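Local coordinates for Orf11 (Staphylococcus phage P68, PDB 6O43), which probably acts as a phage lysin that helps break down the cell wall of its staphylococcal host, at residues G34-L40 against F73-W79; Q49-V54 against Y89-K94; F121-V126 against W156-Y160. All blocks are in the same frame, centred on the assembly; numbering follows the deposited sequence.

Interaction 1 of 3, residues G34-L40 against F73-W79; sequences GRFNVWL and FSSGLGW. With I3C (5-amino-2,4,6-triiodobenzene-1,3-dicarboxylic acid), chain B.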
loop_
_atom_site.group_PDB
_atom_site.type_symbol
_atom_site.label_atom_id
_atom_site.label_comp_id
_atom_site.label_asym_id
_atom_site.label_seq_id
_atom_site.Cartn_x
_atom_site.Cartn_y
_atom_site.Cartn_z
ATOM N N GLY A 34 -12.200 6.168 6.070
ATOM C CA GLY A 34 -10.965 6.776 6.536
ATOM C C GLY A 34 -11.087 8.272 6.739
ATOM O O GLY A 34 -12.096 8.781 7.242
ATOM N N ARG A 35 -10.039 8.993 6.338
ATOM C CA ARG A 35 -9.995 10.434 6.529
ATOM C C ARG A 35 -10.799 11.200 5.489
ATOM O O ARG A 35 -11.055 12.393 5.687
ATOM C CB ARG A 35 -8.542 10.903 6.545
ATOM C CG ARG A 35 -7.839 10.451 7.813
ATOM C CD ARG A 35 -6.328 10.463 7.714
ATOM N NE ARG A 35 -5.763 9.881 8.928
ATOM C CZ ARG A 35 -5.657 8.576 9.146
ATOM N NH1 ARG A 35 -6.059 7.712 8.225
ATOM N NH2 ARG A 35 -5.146 8.131 10.286
ATOM N N PHE A 36 -11.211 10.557 4.395
ATOM C CA PHE A 36 -12.220 11.180 3.548
ATOM C C PHE A 36 -13.487 11.444 4.347
ATOM O O PHE A 36 -14.210 12.407 4.068
ATOM C CB PHE A 36 -12.519 10.307 2.325
ATOM C CG PHE A 36 -11.300 9.943 1.517
ATOM C CD1 PHE A 36 -10.589 10.914 0.833
ATOM C CD2 PHE A 36 -10.880 8.626 1.424
ATOM C CE1 PHE A 36 -9.475 10.585 0.081
ATOM C CE2 PHE A 36 -9.765 8.288 0.670
ATOM C CZ PHE A 36 -9.063 9.274 -0.005
ATOM N N ASN A 37 -13.743 10.626 5.371
ATOM C CA ASN A 37 -14.887 10.807 6.261
ATOM C C ASN A 37 -14.528 11.653 7.483
ATOM O O ASN A 37 -15.157 12.685 7.737
ATOM C CB ASN A 37 -15.432 9.443 6.703
ATOM C CG ASN A 37 -16.593 9.566 7.678
ATOM O OD1 ASN A 37 -17.462 10.427 7.523
ATOM N ND2 ASN A 37 -16.611 8.707 8.693
ATOM N N VAL A 38 -13.514 11.231 8.244
ATOM C CA VAL A 38 -13.236 11.881 9.523
ATOM C C VAL A 38 -12.705 13.294 9.313
ATOM O O VAL A 38 -13.084 14.225 10.036
ATOM C CB VAL A 38 -12.263 11.033 10.362
ATOM C CG1 VAL A 38 -11.827 11.807 11.593
ATOM C CG2 VAL A 38 -12.913 9.718 10.765
ATOM N N TRP A 39 -11.825 13.484 8.328
ATOM C CA TRP A 39 -11.209 14.791 8.117
ATOM C C TRP A 39 -12.015 15.687 7.181
ATOM O O TRP A 39 -12.140 16.889 7.437
ATOM C CB TRP A 39 -9.792 14.629 7.562
ATOM C CG TRP A 39 -8.757 14.269 8.585
ATOM C CD1 TRP A 39 -8.955 14.020 9.913
ATOM C CD2 TRP A 39 -7.348 14.122 8.354
ATOM N NE1 TRP A 39 -7.755 13.720 10.522
ATOM C CE2 TRP A 39 -6.754 13.779 9.587
ATOM C CE3 TRP A 39 -6.532 14.248 7.223
ATOM C CZ2 TRP A 39 -5.379 13.558 9.720
ATOM C CZ3 TRP A 39 -5.165 14.027 7.357
ATOM C CH2 TRP A 39 -4.605 13.689 8.595
ATOM N N LEU A 40 -12.562 15.140 6.098
ATOM C CA LEU A 40 -13.237 15.944 5.088
ATOM C C LEU A 40 -14.757 15.835 5.136
ATOM O O LEU A 40 -15.433 16.462 4.313
ATOM C CB LEU A 40 -12.738 15.553 3.691
ATOM C CG LEU A 40 -11.240 15.289 3.518
ATOM C CD1 LEU A 40 -10.922 14.978 2.062
ATOM C CD2 LEU A 40 -10.397 16.461 4.016
ATOM N N PHE A 73 -9.266 5.292 9.667
ATOM C CA PHE A 73 -8.751 6.337 10.537
ATOM C C PHE A 73 -8.106 5.733 11.777
ATOM O O PHE A 73 -8.587 4.735 12.319
ATOM C CB PHE A 73 -9.868 7.294 10.955
ATOM C CG PHE A 73 -9.430 8.323 11.956
ATOM C CD1 PHE A 73 -8.727 9.449 11.548
ATOM C CD2 PHE A 73 -9.710 8.157 13.309
ATOM C CE1 PHE A 73 -8.315 10.398 12.471
ATOM C CE2 PHE A 73 -9.307 9.098 14.242
ATOM C CZ PHE A 73 -8.607 10.222 13.825
ATOM N N SER A 74 -7.019 6.353 12.234
ATOM C CA SER A 74 -6.358 5.951 13.469
ATOM C C SER A 74 -5.803 7.185 14.160
ATOM O O SER A 74 -5.090 7.979 13.541
ATOM C CB SER A 74 -5.239 4.938 13.206
ATOM O OG SER A 74 -5.777 3.687 12.812
ATOM N N SER A 75 -6.142 7.340 15.436
ATOM C CA SER A 75 -5.694 8.470 16.236
ATOM C C SER A 75 -4.209 8.746 16.039
ATOM O O SER A 75 -3.377 7.839 16.118
ATOM C CB SER A 75 -5.987 8.191 17.713
ATOM O OG SER A 75 -5.290 9.085 18.562
ATOM N N GLY A 76 -3.887 10.012 15.774
ATOM C CA GLY A 76 -2.523 10.480 15.734
ATOM C C GLY A 76 -1.828 10.364 14.394
ATOM O O GLY A 76 -0.768 10.975 14.213
ATOM N N LEU A 77 -2.383 9.607 13.451
ATOM C CA LEU A 77 -1.700 9.301 12.202
ATOM C C LEU A 77 -2.377 9.995 11.026
ATOM O O LEU A 77 -3.598 10.172 11.002
ATOM C CB LEU A 77 -1.659 7.790 11.952
ATOM C CG LEU A 77 -1.059 6.918 13.058
ATOM C CD1 LEU A 77 -1.249 5.445 12.728
ATOM C CD2 LEU A 77 0.414 7.242 13.264
ATOM N N GLY A 78 -1.567 10.382 10.046
ATOM C CA GLY A 78 -2.071 11.015 8.847
ATOM C C GLY A 78 -2.586 10.003 7.844
ATOM O O GLY A 78 -2.882 8.852 8.172
ATOM N N TRP A 79 -2.682 10.449 6.592
ATOM C CA TRP A 79 -3.225 9.608 5.532
ATOM C C TRP A 79 -2.497 8.271 5.457
ATOM O O TRP A 79 -1.275 8.197 5.617
ATOM C CB TRP A 79 -3.133 10.332 4.183
ATOM C CG TRP A 79 -4.056 11.520 4.045
ATOM C CD1 TRP A 79 -3.728 12.835 4.219
ATOM C CD2 TRP A 79 -5.447 11.498 3.688
ATOM N NE1 TRP A 79 -4.827 13.629 4.002
ATOM C CE2 TRP A 79 -5.895 12.835 3.677
ATOM C CE3 TRP A 79 -6.356 10.480 3.381
ATOM C CZ2 TRP A 79 -7.210 13.180 3.371
ATOM C CZ3 TRP A 79 -7.660 10.823 3.079
ATOM C CH2 TRP A 79 -8.076 12.165 3.076
HETATM I I3 I3C B . -4.473 17.353 10.479
HETATM I I2 I3C B . -10.360 18.198 9.534
HETATM I I1 I3C B . -8.020 19.190 15.045
HETATM O O8 I3C B . -4.760 19.389 13.760
HETATM O O9 I3C B . -4.937 17.235 14.048
HETATM C C10 I3C B . -10.276 18.986 12.649
HETATM N N13 I3C B . -7.265 17.485 8.996
HETATM C C1 I3C B . -6.535 18.272 12.560
HETATM C C6 I3C B . -6.368 17.898 11.235
HETATM C C5 I3C B . -7.451 17.877 10.379
HETATM C C4 I3C B . -8.705 18.228 10.841
HETATM C C3 I3C B . -8.880 18.602 12.161
HETATM C C2 I3C B . -7.794 18.624 13.024
HETATM C C7 I3C B . -5.340 18.299 13.511
HETATM O O11 I3C B . -11.031 18.106 13.143
HETATM O O12 I3C B . -10.672 20.176 12.551
#

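Interaction 2 of 3, residues Q49-V54 against Y89-K94; sequences QVLKAV and YLTDAK. With I3C (5-amino-2,4,6-triiodobenzene-1,3-dicarboxylic acid), chain B.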
loop_
_atom_site.group_PDB
_atom_site.type_symbol
_atom_site.label_atom_id
_atom_site.label_comp_id
_atom_site.label_asym_id
_atom_site.label_seq_id
_atom_site.Cartn_x
_atom_site.Cartn_y
_atom_site.Cartn_z
ATOM N N GLN A 49 -9.768 17.433 -4.418
ATOM C CA GLN A 49 -8.563 18.206 -4.152
ATOM C C GLN A 49 -7.429 17.301 -3.685
ATOM O O GLN A 49 -6.290 17.411 -4.155
ATOM C CB GLN A 49 -8.873 19.281 -3.110
ATOM C CG GLN A 49 -7.765 20.283 -2.883
ATOM C CD GLN A 49 -7.997 21.113 -1.638
ATOM O OE1 GLN A 49 -8.701 20.689 -0.719
ATOM N NE2 GLN A 49 -7.413 22.305 -1.601
ATOM N N VAL A 50 -7.734 16.379 -2.770
ATOM C CA VAL A 50 -6.716 15.476 -2.239
ATOM C C VAL A 50 -6.213 14.536 -3.327
ATOM O O VAL A 50 -5.003 14.407 -3.549
ATOM C CB VAL A 50 -7.277 14.696 -1.037
ATOM C CG1 VAL A 50 -6.366 13.530 -0.693
ATOM C CG2 VAL A 50 -7.452 15.627 0.155
ATOM N N LEU A 51 -7.131 13.869 -4.027
ATOM C CA LEU A 51 -6.727 12.899 -5.040
ATOM C C LEU A 51 -5.928 13.562 -6.156
ATOM O O LEU A 51 -4.903 13.032 -6.597
ATOM C CB LEU A 51 -7.959 12.188 -5.597
ATOM C CG LEU A 51 -8.699 11.365 -4.542
ATOM C CD1 LEU A 51 -9.901 10.652 -5.145
ATOM C CD2 LEU A 51 -7.739 10.373 -3.892
ATOM N N LYS A 52 -6.388 14.719 -6.638
ATOM C CA LYS A 52 -5.621 15.449 -7.644
ATOM C C LYS A 52 -4.219 15.776 -7.141
ATOM O O LYS A 52 -3.245 15.698 -7.897
ATOM C CB LYS A 52 -6.357 16.732 -8.038
ATOM C CG LYS A 52 -7.627 16.523 -8.846
ATOM C CD LYS A 52 -8.228 17.864 -9.248
ATOM C CE LYS A 52 -7.163 18.777 -9.843
ATOM N NZ LYS A 52 -7.739 20.046 -10.383
ATOM N N ALA A 53 -4.098 16.149 -5.866
ATOM C CA ALA A 53 -2.809 16.577 -5.337
ATOM C C ALA A 53 -1.818 15.417 -5.275
ATOM O O ALA A 53 -0.661 15.561 -5.687
ATOM C CB ALA A 53 -2.993 17.211 -3.958
ATOM N N VAL A 54 -2.246 14.259 -4.774
ATOM C CA VAL A 54 -1.325 13.125 -4.716
ATOM C C VAL A 54 -0.977 12.660 -6.125
ATOM O O VAL A 54 0.159 12.253 -6.398
ATOM C CB VAL A 54 -1.905 11.982 -3.858
ATOM C CG1 VAL A 54 -2.296 12.486 -2.475
ATOM C CG2 VAL A 54 -3.087 11.322 -4.548
ATOM N N TYR A 89 -5.116 18.671 6.349
ATOM C CA TYR A 89 -5.335 17.487 5.523
ATOM C C TYR A 89 -4.613 17.578 4.184
ATOM O O TYR A 89 -4.133 16.557 3.676
ATOM C CB TYR A 89 -6.834 17.249 5.312
ATOM C CG TYR A 89 -7.513 18.207 4.354
ATOM C CD1 TYR A 89 -7.467 18.000 2.979
ATOM C CD2 TYR A 89 -8.220 19.302 4.825
ATOM C CE1 TYR A 89 -8.090 18.869 2.101
ATOM C CE2 TYR A 89 -8.847 20.174 3.956
ATOM C CZ TYR A 89 -8.780 19.951 2.594
ATOM O OH TYR A 89 -9.406 20.819 1.725
ATOM N N LEU A 90 -4.526 18.772 3.592
ATOM C CA LEU A 90 -3.867 18.892 2.296
ATOM C C LEU A 90 -2.353 18.799 2.439
ATOM O O LEU A 90 -1.696 18.080 1.680
ATOM C CB LEU A 90 -4.260 20.201 1.609
ATOM C CG LEU A 90 -3.801 20.310 0.154
ATOM C CD1 LEU A 90 -4.315 19.121 -0.648
ATOM C CD2 LEU A 90 -4.262 21.620 -0.471
ATOM N N THR A 91 -1.785 19.529 3.401
ATOM C CA THR A 91 -0.362 19.385 3.696
ATOM C C THR A 91 -0.004 17.935 3.997
ATOM O O THR A 91 1.071 17.457 3.614
ATOM C CB THR A 91 0.021 20.282 4.876
ATOM O OG1 THR A 91 -0.198 21.657 4.531
ATOM C CG2 THR A 91 1.484 20.072 5.251
ATOM N N ASP A 92 -0.898 17.215 4.677
ATOM C CA ASP A 92 -0.599 15.834 5.041
ATOM C C ASP A 92 -0.628 14.920 3.822
ATOM O O ASP A 92 0.229 14.039 3.680
ATOM C CB ASP A 92 -1.584 15.343 6.104
ATOM C CG ASP A 92 -1.128 14.059 6.768
ATOM O OD1 ASP A 92 -0.247 14.129 7.651
ATOM O OD2 ASP A 92 -1.632 12.977 6.406
ATOM N N ALA A 93 -1.607 15.110 2.933
ATOM C CA ALA A 93 -1.675 14.283 1.732
ATOM C C ALA A 93 -0.432 14.459 0.873
ATOM O O ALA A 93 0.137 13.475 0.383
ATOM C CB ALA A 93 -2.934 14.608 0.927
ATOM N N LYS A 94 0.012 15.705 0.682
ATOM C CA LYS A 94 1.205 15.951 -0.124
ATOM C C LYS A 94 2.462 15.430 0.567
ATOM O O LYS A 94 3.370 14.906 -0.091
ATOM C CB LYS A 94 1.341 17.445 -0.420
ATOM C CG LYS A 94 0.199 18.052 -1.226
ATOM C CD LYS A 94 0.485 19.518 -1.517
ATOM C CE LYS A 94 -0.658 20.185 -2.263
ATOM N NZ LYS A 94 -0.402 21.638 -2.453
HETATM I I3 I3C B . -4.473 17.353 10.479
HETATM I I2 I3C B . -10.360 18.198 9.534
HETATM I I1 I3C B . -8.020 19.190 15.045
HETATM O O8 I3C B . -4.760 19.389 13.760
HETATM O O9 I3C B . -4.937 17.235 14.048
HETATM C C10 I3C B . -10.276 18.986 12.649
HETATM N N13 I3C B . -7.265 17.485 8.996
HETATM C C1 I3C B . -6.535 18.272 12.560
HETATM C C6 I3C B . -6.368 17.898 11.235
HETATM C C5 I3C B . -7.451 17.877 10.379
HETATM C C4 I3C B . -8.705 18.228 10.841
HETATM C C3 I3C B . -8.880 18.602 12.161
HETATM C C2 I3C B . -7.794 18.624 13.024
HETATM C C7 I3C B . -5.340 18.299 13.511
HETATM O O11 I3C B . -11.031 18.106 13.143
HETATM O O12 I3C B . -10.672 20.176 12.551
#

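Interaction 3 of 3, residues F121-V126 against W156-Y160; sequences FVPQDV and WAAYY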
loop_
_atom_site.group_PDB
_atom_site.type_symbol
_atom_site.label_atom_id
_atom_site.label_comp_id
_atom_site.label_asym_id
_atom_site.label_seq_id
_atom_site.Cartn_x
_atom_site.Cartn_y
_atom_site.Cartn_z
ATOM N N PHE A 121 11.017 -18.128 11.559
ATOM C CA PHE A 121 10.144 -19.208 11.113
ATOM C C PHE A 121 9.976 -19.313 9.604
ATOM O O PHE A 121 9.476 -20.342 9.144
ATOM C CB PHE A 121 8.752 -19.059 11.742
ATOM C CG PHE A 121 7.997 -17.850 11.259
ATOM C CD1 PHE A 121 7.193 -17.923 10.130
ATOM C CD2 PHE A 121 8.094 -16.642 11.929
ATOM C CE1 PHE A 121 6.497 -16.808 9.677
ATOM C CE2 PHE A 121 7.402 -15.525 11.485
ATOM C CZ PHE A 121 6.602 -15.609 10.358
ATOM N N VAL A 122 10.345 -18.306 8.823
ATOM C CA VAL A 122 10.109 -18.395 7.377
ATOM C C VAL A 122 11.085 -19.398 6.769
ATOM O O VAL A 122 12.306 -19.277 6.976
ATOM C CB VAL A 122 10.248 -17.021 6.724
ATOM C CG1 VAL A 122 9.995 -17.127 5.227
ATOM C CG2 VAL A 122 9.269 -16.035 7.357
ATOM N N PRO A 123 10.601 -20.396 6.029
ATOM C CA PRO A 123 11.502 -21.395 5.447
ATOM C C PRO A 123 12.599 -20.751 4.611
ATOM O O PRO A 123 12.406 -19.701 3.993
ATOM C CB PRO A 123 10.568 -22.256 4.590
ATOM C CG PRO A 123 9.241 -22.128 5.261
ATOM C CD PRO A 123 9.184 -20.717 5.787
ATOM N N GLN A 124 13.763 -21.404 4.599
ATOM C CA GLN A 124 14.927 -20.844 3.921
ATOM C C GLN A 124 14.669 -20.667 2.429
ATOM O O GLN A 124 14.967 -19.613 1.855
ATOM C CB GLN A 124 16.147 -21.738 4.160
ATOM C CG GLN A 124 17.470 -21.068 3.846
ATOM C CD GLN A 124 17.656 -19.772 4.614
ATOM O OE1 GLN A 124 17.471 -19.723 5.833
ATOM N NE2 GLN A 124 18.010 -18.708 3.901
ATOM N N ASP A 125 14.110 -21.689 1.776
ATOM C CA ASP A 125 13.863 -21.577 0.341
ATOM C C ASP A 125 12.840 -20.491 0.027
ATOM O O ASP A 125 12.884 -19.891 -1.053
ATOM C CB ASP A 125 13.420 -22.927 -0.224
ATOM C CG ASP A 125 14.560 -23.924 -0.304
ATOM O OD1 ASP A 125 15.671 -23.599 0.167
ATOM O OD2 ASP A 125 14.351 -25.031 -0.844
ATOM N N VAL A 126 11.921 -20.217 0.956
ATOM C CA VAL A 126 11.001 -19.101 0.773
ATOM C C VAL A 126 11.752 -17.778 0.846
ATOM O O VAL A 126 11.523 -16.871 0.036
ATOM C CB VAL A 126 9.864 -19.165 1.809
ATOM C CG1 VAL A 126 9.150 -17.824 1.891
ATOM C CG2 VAL A 126 8.880 -20.269 1.448
ATOM N N TRP A 156 6.095 -10.417 4.842
ATOM C CA TRP A 156 5.227 -11.589 4.913
ATOM C C TRP A 156 4.031 -11.448 3.981
ATOM O O TRP A 156 3.666 -12.400 3.281
ATOM C CB TRP A 156 4.757 -11.809 6.350
ATOM C CG TRP A 156 5.859 -12.089 7.320
ATOM C CD1 TRP A 156 7.058 -12.696 7.059
ATOM C CD2 TRP A 156 5.867 -11.770 8.714
ATOM N NE1 TRP A 156 7.807 -12.776 8.209
ATOM C CE2 TRP A 156 7.098 -12.214 9.239
ATOM C CE3 TRP A 156 4.949 -11.155 9.573
ATOM C CZ2 TRP A 156 7.436 -12.057 10.580
ATOM C CZ3 TRP A 156 5.288 -11.003 10.906
ATOM C CH2 TRP A 156 6.521 -11.452 11.396
ATOM N N ALA A 157 3.406 -10.269 3.959
ATOM C CA ALA A 157 2.239 -10.071 3.104
ATOM C C ALA A 157 2.585 -10.286 1.637
ATOM O O ALA A 157 1.786 -10.847 0.880
ATOM C CB ALA A 157 1.656 -8.672 3.311
ATOM N N ALA A 158 3.774 -9.854 1.219
ATOM C CA ALA A 158 4.149 -9.959 -0.188
ATOM C C ALA A 158 4.642 -11.357 -0.551
ATOM O O ALA A 158 4.349 -11.853 -1.645
ATOM C CB ALA A 158 5.225 -8.923 -0.520
ATOM N N TYR A 159 5.378 -12.009 0.354
ATOM C CA TYR A 159 6.154 -13.195 0.012
ATOM C C TYR A 159 5.864 -14.433 0.853
ATOM O O TYR A 159 6.315 -15.522 0.477
ATOM C CB TYR A 159 7.656 -12.887 0.122
ATOM C CG TYR A 159 8.180 -11.941 -0.933
ATOM C CD1 TYR A 159 7.866 -12.121 -2.278
ATOM C CD2 TYR A 159 8.992 -10.869 -0.585
ATOM C CE1 TYR A 159 8.356 -11.259 -3.248
ATOM C CE2 TYR A 159 9.485 -10.005 -1.542
ATOM C CZ TYR A 159 9.167 -10.203 -2.869
ATOM O OH TYR A 159 9.659 -9.340 -3.821
ATOM N N TYR A 160 5.160 -14.312 1.974
ATOM C CA TYR A 160 4.872 -15.468 2.816
ATOM C C TYR A 160 3.668 -15.153 3.694
ATOM O O TYR A 160 3.812 -14.975 4.911
ATOM C CB TYR A 160 6.091 -15.842 3.664
ATOM C CG TYR A 160 5.956 -17.166 4.392
ATOM C CD1 TYR A 160 5.934 -18.368 3.695
ATOM C CD2 TYR A 160 5.862 -17.213 5.779
ATOM C CE1 TYR A 160 5.817 -19.578 4.358
ATOM C CE2 TYR A 160 5.743 -18.417 6.447
ATOM C CZ TYR A 160 5.721 -19.593 5.731
ATOM O OH TYR A 160 5.602 -20.791 6.392
HETATM O O HOH W 1 7.011 -21.260 9.002
HETATM O O HOH W 2 9.062 -15.842 -1.259
#

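Interaction 1 of 3, residues G34-L40 against F73-W79
Trp79, Arg35 and Phe73 carry most of the 571 Å² buried here. Trp79 offers its indole face: Arg35 CB sits 3.7 Å from the centroid of the six-membered ring and 18° off its normal, a CH-pi contact. Trp39 turns an edge to the same indole in a T-shaped pair, its six-membered ring 4.9 Å from the Trp79 five-membered ring with planes at 84°. Phe36 CE1 approaches Trp79 CZ3 to 3.5 Å, but those rings are oblique.

From this seat on the indole, Arg35 runs on into the loop. NH2 of Arg35 donates to Leu77 O at 2.7 Å, and Arg35 NE adds a weak 3.0 Å bond to Leu77 O. Phe73 CA lies over one face of the guanidinium and Gly78 O over the other. Ser74 to Leu77 form a type II turn, closed by Leu77 N to Ser74 O at 3.2 Å with Gly76 at positive phi, and the chain leaving it presents Leu77 O and Gly78 O to the guanidinium.

The Phe73 ring receives Val38 CG1 over its face, 4.0 Å from the centroid; Trp39 NE1 lies at its edge, 3.9 Å from Phe73 CE1, with the two rings oblique. Phe36, Trp39, Phe73 and Trp79 together form an aromatic cluster beside the buried Arg35. Trp39 belongs to the I3C pocket: N13 lies over the indole face, and Trp39 O is 3.0 Å from I3C I2.

Helix 61-71 supplies Glu68 for a salt bridge to Arg35 and Phe64 against Trp79, helix 44-57 packs Ile47 against Phe36 and Leu40, and helix 89-104 touches Trp39 and Trp79.

Interaction 2 of 3, residues Q49-V54 against Y89-K94
The I3C pocket borders this helix pair at the start of helix 89-104, where Tyr89, a pocket residue, has its N atom 3.6 Å from I3C N13. The Tyr89 side chain reaches the partner helix: its OH donates a short 2.5 Å hydrogen bond to Gln49 OE1, while Val50 CG2 meets the ring edge at Tyr89 CD1, 3.7 Å away. Gln49 also closes on Leu90, with NE2 of Gln49 3.4 Å from CD2 of Leu90.

The two segments run in nearly the same direction, with N-to-C vectors 29° apart (signed crossing angle -29°) and axes approaching to 9.4 Å. This is parallel helix packing within an all-alpha fold; the contacts come from one side of each helix, Gln49, Val50, Ala53 and Val54 against Tyr89, Leu90, Ala93 and Lys94, with Val50 nearest Leu90 (CA to CA 6.4 Å) and Val54 nearest Lys94 (CA to CA 6.0 Å). Small residues fill the space between: Ala93 CB lies 3.9 Å from Val50 CG1 and 4.1 Å from Val54 CG1, and Ala53 CB lies 4.0 Å from Leu90 CD1 and 4.1 Å from Lys94 CE. Phe64 of helix 61-71 packs against Val50 and Val54, and Trp79 touches Ala93.

Interaction 3 of 3, residues F121-V126 against W156-Y160
A single bump dominates the shape of this contact: the ring of Tyr160, which contributes 97 Å² and projects from the end of helix 152-159 into a hollow formed by Phe121, Val122, Pro123 and Val126. Val122 CG1 lies over one face of the ring. Phe121 meets it edge to edge, with CE1 of Phe121 3.7 Å from CE2 of Tyr160. Val126 CG1 approaches Tyr160 CD1 to 3.7 Å, and at the far end Pro123 CD closes on Tyr160 CZ and on Tyr160 OH, each at 3.6 Å.

A smaller knuckle points the other way. The CG2 methyl of Val122 fits between two aromatic side chains, 3.9 Å from Tyr160 CD2 and 3.7 Å from Trp156 NE1, whose polar partner is Trp112 O. Phe121 extends along Trp156, CE2 of Phe121 reaching CZ2 of Trp156 at 3.6 Å; the centroids of the Phe121 ring and the Trp156 five-membered ring are 5.2 Å apart with planes at 49°, an oblique pair.

No direct hydrogen bond joins the segments, but two waters bridge them. Water 1 donates to Phe121 O at 2.6 Å and is hydrogen-bonded to Tyr160 OH at 3.0 Å, while water 2 donates to Val126 O at 3.0 Å and to Tyr159 O at 3.3 Å. Tyr168 of helix 166-169 touches both Phe121 and Tyr160.

The arrangement joins two helix ends in an all-alpha fold: Pro123, at the N-cap position, leads into helix 124-136, and Tyr160, the first residue to leave helical geometry after helix 152-159, packs its ring against the residues leading into that helix.

Interactions 1 and 2 form one continuous region. Their segments alternate along the chain, both touch I3C, and they meet directly: Trp79 N lies 2.7 Å from Asp92 OD2 and Trp79 NE1 3.0 Å from Tyr89 O, both probable hydrogen bonds. Interaction 3 lies on the opposite side of the chain's centre, its nearest atoms about 17 Å from interaction 1. All three are partly buried, with five of eleven touching residues buried in interaction 1, three of eight in interaction 2 and two of seven in interaction 3. The chemistry differs: a loop wraps an arginine and aromatics in interaction 1, parallel helices share apolar packing and one direct side-chain hydrogen bond in interaction 2, and only waters bridge interaction 3.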